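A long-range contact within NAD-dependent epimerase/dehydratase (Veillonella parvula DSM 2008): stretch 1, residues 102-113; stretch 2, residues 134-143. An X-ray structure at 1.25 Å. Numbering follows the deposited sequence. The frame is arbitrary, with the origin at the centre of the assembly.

Stretch 1 102-113: RVIGVSMAGLSG
Stretch 2 (134-143) GERQARNVLR

This contact is a strand-on-helix packing with a small apolar end and a larger, water-laced polar end, illustrating how a helix is moored to the loop that follows a largely buried strand. Residues 102-108 form an extended strand, and 134-143 lie within a regular helix (phi/psi near -60/-45) that runs at 138° to it, the axes approaching to 8.7 Å. The nearest CA atoms are those of Ser107 and Glu135 (6.7 Å) and of Leu111 and Arg136 (6.9 Å); 443 Å² is buried in all.

At the start of the strand, Val103 (chi1 p) and Leu142 (t, p) both point toward the partner stretch and meet CG1 to CD1 at 3.9 Å. A CB on Gly105 would reach van der Waals distance of Leu142 CD2 (3.9 Å), so this contact does not itself call for glycine.

Glu135 (chi1 m, chi2 -92°, chi3 -27°) is buried, its carboxylate turned to the strand end. Its OE1 lies 3.2 Å from Ser107 OG (chi1 t) and 3.2 Å from the backbone N of Met108, a selenomethionine. Water 1 donates to Val106 O (2.8 Å) and Glu135 OE2 (2.7 Å), so the buried carboxylate has a water donor at OE2.

Beyond the strand, Gly110 (phi/psi 111/-8) takes a backbone conformation suited to glycine and leads into Leu111 (m, t), which the helix covers most. Leu111 CD1 packs 4.0 Å from Glu135 CB, while CD2 lies 3.8 Å from NH2 of Arg136 (t, t, m, chi4 115°). A direct hydrogen bond runs from Arg139 NH1 to Leu111 O (3.0 Å, 149°), the carbonyl lying at the guanidinium edge. Arginine suits 139: its long side chain (t, t, p, chi4 -171°) and several N-H donors also reach Asn140 OD1 (NE 3.0, NH2 2.9 Å) and water 4 (NH2 2.9 Å), which donates to Leu111 O (2.8 Å).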

# COMPACT_ATOMS: atom_id res chain seq x y z
N ARG A 102 -1.03 13.56 -2.28
CA ARG A 102 -0.06 12.48 -1.94
C ARG A 102 -0.74 11.15 -1.66
O ARG A 102 -1.61 11.07 -0.78
CB ARG A 102 0.78 12.90 -0.74
CG ARG A 102 1.95 11.98 -0.46
CD ARG A 102 3.12 12.28 -1.38
NE ARG A 102 4.24 11.36 -1.10
CZ ARG A 102 4.44 10.15 -1.67
NH1 ARG A 102 3.66 9.71 -2.66
NH2 ARG A 102 5.43 9.40 -1.22
N VAL A 103 -0.37 10.12 -2.44
CA VAL A 103 -0.98 8.80 -2.26
C VAL A 103 0.10 7.73 -2.33
O VAL A 103 0.96 7.77 -3.21
CB VAL A 103 -2.19 8.60 -3.25
CG1 VAL A 103 -1.77 8.68 -4.69
CG2 VAL A 103 -2.94 7.33 -2.93
N ILE A 104 0.08 6.78 -1.39
CA ILE A 104 0.95 5.61 -1.42
C ILE A 104 0.03 4.40 -1.53
O ILE A 104 -0.87 4.24 -0.71
CB ILE A 104 1.81 5.53 -0.12
CG1 ILE A 104 2.74 6.74 -0.03
CG2 ILE A 104 2.60 4.22 -0.10
CD1 ILE A 104 3.32 6.96 1.36
N GLY A 105 0.26 3.54 -2.52
CA GLY A 105 -0.62 2.41 -2.76
C GLY A 105 0.16 1.12 -2.93
O GLY A 105 1.30 1.13 -3.42
N VAL A 106 -0.45 -0.00 -2.55
CA VAL A 106 0.12 -1.31 -2.66
C VAL A 106 -0.38 -2.05 -3.88
O VAL A 106 -1.59 -2.24 -4.03
CB VAL A 106 -0.19 -2.10 -1.38
CG1 VAL A 106 0.06 -3.56 -1.59
CG2 VAL A 106 0.67 -1.54 -0.22
N SER A 107 0.56 -2.52 -4.70
CA SER A 107 0.26 -3.33 -5.87
C SER A 107 1.14 -4.56 -5.86
O SER A 107 1.83 -4.84 -4.88
CB SER A 107 0.47 -2.45 -7.11
OG SER A 107 0.10 -3.09 -8.29
N MSE A 108 1.07 -5.34 -6.92
CA MSE A 108 1.82 -6.60 -6.99
C MSE A 108 3.04 -6.43 -7.89
O MSE A 108 2.98 -5.80 -8.97
CB MSE A 108 0.94 -7.76 -7.47
CG MSE A 108 0.31 -7.55 -8.81
SE MSE A 108 -0.65 -9.16 -9.44
CE MSE A 108 0.91 -10.23 -9.85
N ALA A 109 4.13 -7.05 -7.48
CA ALA A 109 5.27 -7.23 -8.37
C ALA A 109 4.92 -8.25 -9.47
O ALA A 109 4.11 -9.16 -9.26
CB ALA A 109 6.46 -7.73 -7.57
N GLY A 110 5.54 -8.07 -10.63
CA GLY A 110 5.43 -8.99 -11.75
C GLY A 110 4.68 -8.47 -12.95
O GLY A 110 4.70 -9.14 -14.00
N LEU A 111 4.05 -7.30 -12.82
CA LEU A 111 3.27 -6.67 -13.93
C LEU A 111 4.07 -5.69 -14.83
O LEU A 111 3.51 -5.09 -15.77
CB LEU A 111 2.05 -5.95 -13.37
CG LEU A 111 1.11 -6.70 -12.45
CD1 LEU A 111 -0.02 -5.75 -12.07
CD2 LEU A 111 0.61 -8.00 -13.14
N SER A 112 5.35 -5.50 -14.55
CA SER A 112 6.24 -4.64 -15.37
C SER A 112 7.38 -5.48 -15.93
O SER A 112 8.49 -4.94 -16.21
CB SER A 112 6.83 -3.53 -14.48
OG SER A 112 5.79 -2.70 -13.95
N GLY A 113 7.13 -6.77 -16.18
CA GLY A 113 8.17 -7.66 -16.72
C GLY A 113 9.40 -7.82 -15.84
O GLY A 113 10.50 -8.14 -16.33
N GLY A 134 -7.25 -7.00 -12.74
CA GLY A 134 -7.74 -5.91 -11.90
C GLY A 134 -6.56 -5.12 -11.31
O GLY A 134 -6.59 -3.88 -11.27
N GLU A 135 -5.51 -5.83 -10.86
CA GLU A 135 -4.30 -5.13 -10.39
C GLU A 135 -3.67 -4.27 -11.49
O GLU A 135 -3.28 -3.11 -11.25
CB GLU A 135 -3.27 -6.12 -9.83
CG GLU A 135 -3.68 -6.70 -8.47
CD GLU A 135 -3.16 -5.94 -7.27
OE1 GLU A 135 -2.10 -5.27 -7.34
OE2 GLU A 135 -3.84 -6.05 -6.22
N ARG A 136 -3.60 -4.82 -12.70
CA ARG A 136 -3.07 -4.04 -13.81
C ARG A 136 -3.90 -2.75 -14.08
O ARG A 136 -3.34 -1.66 -14.27
CB ARG A 136 -2.97 -4.91 -15.07
CG ARG A 136 -2.29 -4.24 -16.19
CD ARG A 136 -2.14 -5.17 -17.37
NE ARG A 136 -1.14 -6.20 -17.13
CZ ARG A 136 -1.38 -7.50 -17.02
NH1 ARG A 136 -2.62 -7.97 -17.16
NH2 ARG A 136 -0.36 -8.34 -16.82
N GLN A 137 -5.23 -2.90 -14.11
CA GLN A 137 -6.09 -1.76 -14.39
C GLN A 137 -6.00 -0.69 -13.29
O GLN A 137 -5.93 0.48 -13.60
CB GLN A 137 -7.54 -2.21 -14.61
CG GLN A 137 -7.72 -2.93 -15.97
CD GLN A 137 -9.15 -3.28 -16.34
OE1 GLN A 137 -9.91 -3.71 -15.48
NE2 GLN A 137 -9.52 -3.14 -17.64
N ALA A 138 -5.98 -1.11 -12.01
CA ALA A 138 -5.81 -0.16 -10.88
C ALA A 138 -4.50 0.60 -10.95
O ALA A 138 -4.47 1.83 -10.79
CB ALA A 138 -5.92 -0.90 -9.57
N ARG A 139 -3.43 -0.13 -11.29
CA ARG A 139 -2.14 0.49 -11.48
C ARG A 139 -2.17 1.53 -12.59
O ARG A 139 -1.72 2.67 -12.42
CB ARG A 139 -1.09 -0.56 -11.81
CG ARG A 139 0.20 0.10 -12.23
CD ARG A 139 1.02 -0.80 -13.06
NE ARG A 139 0.46 -0.99 -14.39
CZ ARG A 139 0.95 -1.89 -15.22
NH1 ARG A 139 1.97 -2.66 -14.84
NH2 ARG A 139 0.43 -2.00 -16.43
N ASN A 140 -2.75 1.17 -13.75
CA ASN A 140 -2.85 2.10 -14.88
C ASN A 140 -3.63 3.34 -14.51
O ASN A 140 -3.20 4.44 -14.84
CB ASN A 140 -3.49 1.43 -16.09
CG ASN A 140 -2.62 0.33 -16.68
OD1 ASN A 140 -1.43 0.22 -16.35
ND2 ASN A 140 -3.20 -0.48 -17.56
N VAL A 141 -4.76 3.18 -13.80
CA VAL A 141 -5.55 4.35 -13.42
C VAL A 141 -4.69 5.29 -12.56
O VAL A 141 -4.72 6.52 -12.72
CB VAL A 141 -6.85 3.95 -12.67
CG1 VAL A 141 -7.50 5.18 -11.99
CG2 VAL A 141 -7.85 3.30 -13.67
N LEU A 142 -3.96 4.73 -11.59
CA LEU A 142 -3.18 5.59 -10.70
C LEU A 142 -2.02 6.29 -11.45
O LEU A 142 -1.79 7.49 -11.28
CB LEU A 142 -2.69 4.82 -9.47
CG LEU A 142 -1.96 5.65 -8.43
CD1 LEU A 142 -2.79 6.85 -7.94
CD2 LEU A 142 -1.57 4.74 -7.26
N ARG A 143 -1.33 5.54 -12.31
CA ARG A 143 -0.24 6.18 -13.10
C ARG A 143 -0.71 7.28 -14.07
O ARG A 143 0.04 8.21 -14.38
CB ARG A 143 0.55 5.16 -13.88
CG ARG A 143 1.23 4.17 -13.01
CD ARG A 143 2.16 3.21 -13.84
NE ARG A 143 1.51 2.59 -15.04
CZ ARG A 143 2.05 1.62 -15.79
NH1 ARG A 143 3.23 1.07 -15.48
NH2 ARG A 143 1.41 1.16 -16.86
O HOH W 1 -3.11 -4.53 -4.12
O HOH W 2 -2.45 -2.42 -8.76
O HOH W 3 2.22 -7.38 -17.49
O HOH W 4 1.31 -4.59 -17.51
O HOH W 5 3.51 -2.55 -12.29